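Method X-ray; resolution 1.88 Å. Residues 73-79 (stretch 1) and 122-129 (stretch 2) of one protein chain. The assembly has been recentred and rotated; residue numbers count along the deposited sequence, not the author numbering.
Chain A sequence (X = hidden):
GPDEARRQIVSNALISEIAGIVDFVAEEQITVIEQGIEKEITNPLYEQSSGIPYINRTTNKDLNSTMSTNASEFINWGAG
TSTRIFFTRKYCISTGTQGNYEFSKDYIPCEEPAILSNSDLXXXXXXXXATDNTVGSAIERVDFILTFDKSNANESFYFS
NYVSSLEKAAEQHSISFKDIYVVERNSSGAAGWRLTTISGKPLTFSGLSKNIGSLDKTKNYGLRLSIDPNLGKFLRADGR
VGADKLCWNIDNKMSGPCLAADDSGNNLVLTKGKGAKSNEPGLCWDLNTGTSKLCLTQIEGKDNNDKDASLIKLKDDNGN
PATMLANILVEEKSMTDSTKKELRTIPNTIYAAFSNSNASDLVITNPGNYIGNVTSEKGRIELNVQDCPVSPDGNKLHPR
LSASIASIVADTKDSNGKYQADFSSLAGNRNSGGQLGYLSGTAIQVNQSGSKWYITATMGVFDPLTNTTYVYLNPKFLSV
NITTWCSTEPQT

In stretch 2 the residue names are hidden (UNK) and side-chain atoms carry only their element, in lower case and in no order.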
# COMPACT_ATOMS: atom_id res chain seq x y z
N GLU A 73 -37.76 31.72 7.19
CA GLU A 73 -36.92 30.97 8.13
C GLU A 73 -36.84 29.51 7.72
O GLU A 73 -35.76 28.98 7.49
CB GLU A 73 -37.44 31.12 9.56
CG GLU A 73 -37.36 32.56 10.05
CD GLU A 73 -37.95 32.77 11.42
OE1 GLU A 73 -38.58 31.83 11.97
OE2 GLU A 73 -37.81 33.90 11.95
N PHE A 74 -37.99 28.85 7.62
CA PHE A 74 -37.97 27.50 7.09
C PHE A 74 -37.87 27.56 5.57
O PHE A 74 -37.99 28.63 4.96
CB PHE A 74 -39.19 26.68 7.54
CG PHE A 74 -40.51 27.17 7.02
CD1 PHE A 74 -40.93 26.87 5.73
CD2 PHE A 74 -41.36 27.90 7.84
CE1 PHE A 74 -42.18 27.31 5.27
CE2 PHE A 74 -42.61 28.33 7.39
CZ PHE A 74 -43.01 28.04 6.10
N ILE A 75 -37.65 26.41 4.96
CA ILE A 75 -37.53 26.32 3.51
C ILE A 75 -38.66 25.45 2.97
O ILE A 75 -38.74 24.26 3.29
CB ILE A 75 -36.16 25.75 3.10
CG1 ILE A 75 -35.07 26.74 3.51
CG2 ILE A 75 -36.10 25.48 1.59
CD1 ILE A 75 -33.65 26.20 3.25
N ASN A 76 -39.54 26.03 2.18
CA ASN A 76 -40.64 25.25 1.62
C ASN A 76 -40.07 24.32 0.56
O ASN A 76 -39.15 24.69 -0.17
CB ASN A 76 -41.72 26.17 1.04
CG ASN A 76 -43.06 25.49 0.95
OD1 ASN A 76 -43.20 24.29 1.22
ND2 ASN A 76 -44.08 26.24 0.56
N TRP A 77 -40.59 23.09 0.48
CA TRP A 77 -40.02 22.10 -0.43
C TRP A 77 -41.11 21.41 -1.25
O TRP A 77 -42.27 21.37 -0.83
CB TRP A 77 -39.23 21.05 0.37
CG TRP A 77 -38.36 20.12 -0.47
CD1 TRP A 77 -38.65 18.84 -0.84
CD2 TRP A 77 -37.06 20.40 -0.99
NE1 TRP A 77 -37.62 18.31 -1.57
CE2 TRP A 77 -36.62 19.25 -1.68
CE3 TRP A 77 -36.21 21.52 -0.95
CZ2 TRP A 77 -35.38 19.18 -2.32
CZ3 TRP A 77 -34.98 21.45 -1.59
CH2 TRP A 77 -34.58 20.29 -2.27
N GLY A 78 -40.74 20.87 -2.41
CA GLY A 78 -41.64 20.06 -3.21
C GLY A 78 -42.45 20.83 -4.24
O GLY A 78 -42.07 21.93 -4.65
N ALA A 79 -43.57 20.24 -4.66
CA ALA A 79 -44.44 20.81 -5.69
C ALA A 79 -44.87 22.24 -5.36
O ALA A 79 -45.23 22.55 -4.22
CB ALA A 79 -45.66 19.93 -5.90
N UNK A 122 -43.94 12.49 1.56
CA UNK A 122 -43.13 13.44 0.80
C UNK A 122 -42.46 14.44 1.72
O UNK A 122 -42.99 14.76 2.78
n UNK A 122 -47.40 14.14 -3.82
c UNK A 122 -46.20 13.46 -3.24
c UNK A 122 -43.99 14.22 -0.20
c UNK A 122 -45.60 14.26 -2.09
c UNK A 122 -44.71 13.39 -1.23
N UNK A 123 -41.32 14.97 1.31
CA UNK A 123 -40.73 16.09 2.06
C UNK A 123 -41.48 17.37 1.78
O UNK A 123 -41.57 17.81 0.63
c UNK A 123 -39.24 16.28 1.72
c UNK A 123 -37.06 14.96 1.45
c UNK A 123 -38.68 17.48 2.50
c UNK A 123 -38.47 15.01 2.05
N UNK A 124 -42.03 17.99 2.82
CA UNK A 124 -42.86 19.17 2.67
C UNK A 124 -42.10 20.46 2.97
O UNK A 124 -42.45 21.54 2.51
c UNK A 124 -45.16 20.07 3.22
o UNK A 124 -45.67 20.76 4.14
o UNK A 124 -45.49 20.19 2.02
c UNK A 124 -44.09 19.06 3.58
N UNK A 125 -41.04 20.33 3.76
CA UNK A 125 -40.39 21.49 4.32
C UNK A 125 -39.09 21.07 4.98
O UNK A 125 -38.97 19.95 5.48
c UNK A 125 -41.82 24.70 9.48
n UNK A 125 -43.12 24.92 9.33
c UNK A 125 -41.74 23.61 7.28
c UNK A 125 -40.68 23.04 6.35
n UNK A 125 -41.19 25.09 10.58
c UNK A 125 -41.34 22.15 5.33
n UNK A 125 -41.14 24.08 8.52
N UNK A 126 -38.12 21.98 4.94
CA UNK A 126 -36.80 21.75 5.52
C UNK A 126 -36.45 22.91 6.42
O UNK A 126 -36.65 24.07 6.05
c UNK A 126 -34.33 21.44 5.05
c UNK A 126 -35.72 21.59 4.43
c UNK A 126 -36.05 20.38 3.55
c UNK A 126 -35.21 20.31 2.27
N UNK A 127 -35.96 22.60 7.62
CA UNK A 127 -35.54 23.62 8.58
C UNK A 127 -34.03 23.50 8.81
O UNK A 127 -33.59 22.48 9.31
c UNK A 127 -37.78 23.72 9.85
o UNK A 127 -38.45 23.66 10.91
o UNK A 127 -38.29 23.95 8.74
c UNK A 127 -36.27 23.46 9.93
N UNK A 128 -33.28 24.55 8.47
CA UNK A 128 -31.85 24.63 8.78
C UNK A 128 -31.69 25.32 10.13
O UNK A 128 -31.79 26.55 10.21
c UNK A 128 -30.85 22.75 5.03
c UNK A 128 -30.99 23.37 6.27
c UNK A 128 -30.94 24.74 6.38
c UNK A 128 -30.66 23.52 3.90
c UNK A 128 -30.60 24.89 4.00
c UNK A 128 -30.73 25.50 5.24
c UNK A 128 -31.07 25.43 7.72
N UNK A 129 -31.46 24.54 11.18
CA UNK A 129 -31.39 25.10 12.53
C UNK A 129 -30.04 25.78 12.79
O UNK A 129 -29.01 25.13 12.78
c UNK A 129 -31.65 24.00 13.58
c UNK A 129 -33.01 23.32 13.32
c UNK A 129 -31.59 24.56 15.00
O HOH W 1 -34.18 26.87 7.06
O HOH W 2 -43.98 18.53 -0.88

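Position 122 carries four carbons in a row ending in a nitrogen, a long unbranched amine that stays clear of stretch 1: lysine. This contact does not specify Lys122.

Position 123 has four carbons, forked at the first, with one arm two carbons long; its short arm packs on Trp77. This is isoleucine. Ile123 CG2 lies 3.6 Å from Trp77 CD1, while the carbonyl O of Ile123 sits at the edge of the indole, near the ring plane.

At position 124 there are two carbons, the second bearing two oxygens. The CA-to-CB bond points away from stretch 1, and the backbone does the work there. One carbon leading to a carboxylate makes aspartate. Asp124 O accepts a hydrogen bond from Trp77 N at 3.2 Å.

Position 125 extends through three carbons and a nitrogen to a carbon with two more nitrogens, a planar group lying flat over the ring of Phe74. This is arginine. The guanidinium of Arg125 and the ring have centres 4.1 Å apart and planes at 14°, so charge and aliphatic stem share one aromatic face: Arg125 CD also sits over it.

Position 126 again shows four carbons forked at the first, with a two-carbon arm whose tip covers a face of the Trp77 six-membered ring. It is a second isoleucine. Ile126 CD1 comes within 3.6 Å of Trp77 CE3, and Ile126 CB is 4.4 Å from Ile75 CB.

Position 127 has two carbons, the second with two oxygens, one of them close to Phe74 CB: aspartate. Asp127 OD1 is 3.1 Å from Phe74 CB and takes a hydrogen bond from Arg125 NE at 2.9 Å, part of a salt bridge; Asp127 OD2 takes another from Arg125 NH2 at 3.1 Å. This pairing ties down the guanidinium that lies flat on Phe74.

Position 128 is one carbon followed by a six-carbon ring, and the ring reaches the side chain of Ile75. This is phenylalanine. Phe128 CE2 meets Ile75 CD1 at 3.4 Å, and a water bridges Phe128 N to Glu73 O.

Position 129 has one carbon carrying two more, out of reach of stretch 1: valine.

The contact is a short antiparallel pairing. Ile75 N donates to Ile126 O at 2.8 Å and Ile126 N to Ile75 O at 2.9 Å, fixing the register. Around that pair, apolar side chains gather on the face of Ile75 and Ile126, while Arg125 turns a polar group into a cover for Phe74. The chain then leaves through Gly78, whose backbone angles would jam a CB against the preceding carbonyl.

Stretch 2 122-129: KIDRIDFV
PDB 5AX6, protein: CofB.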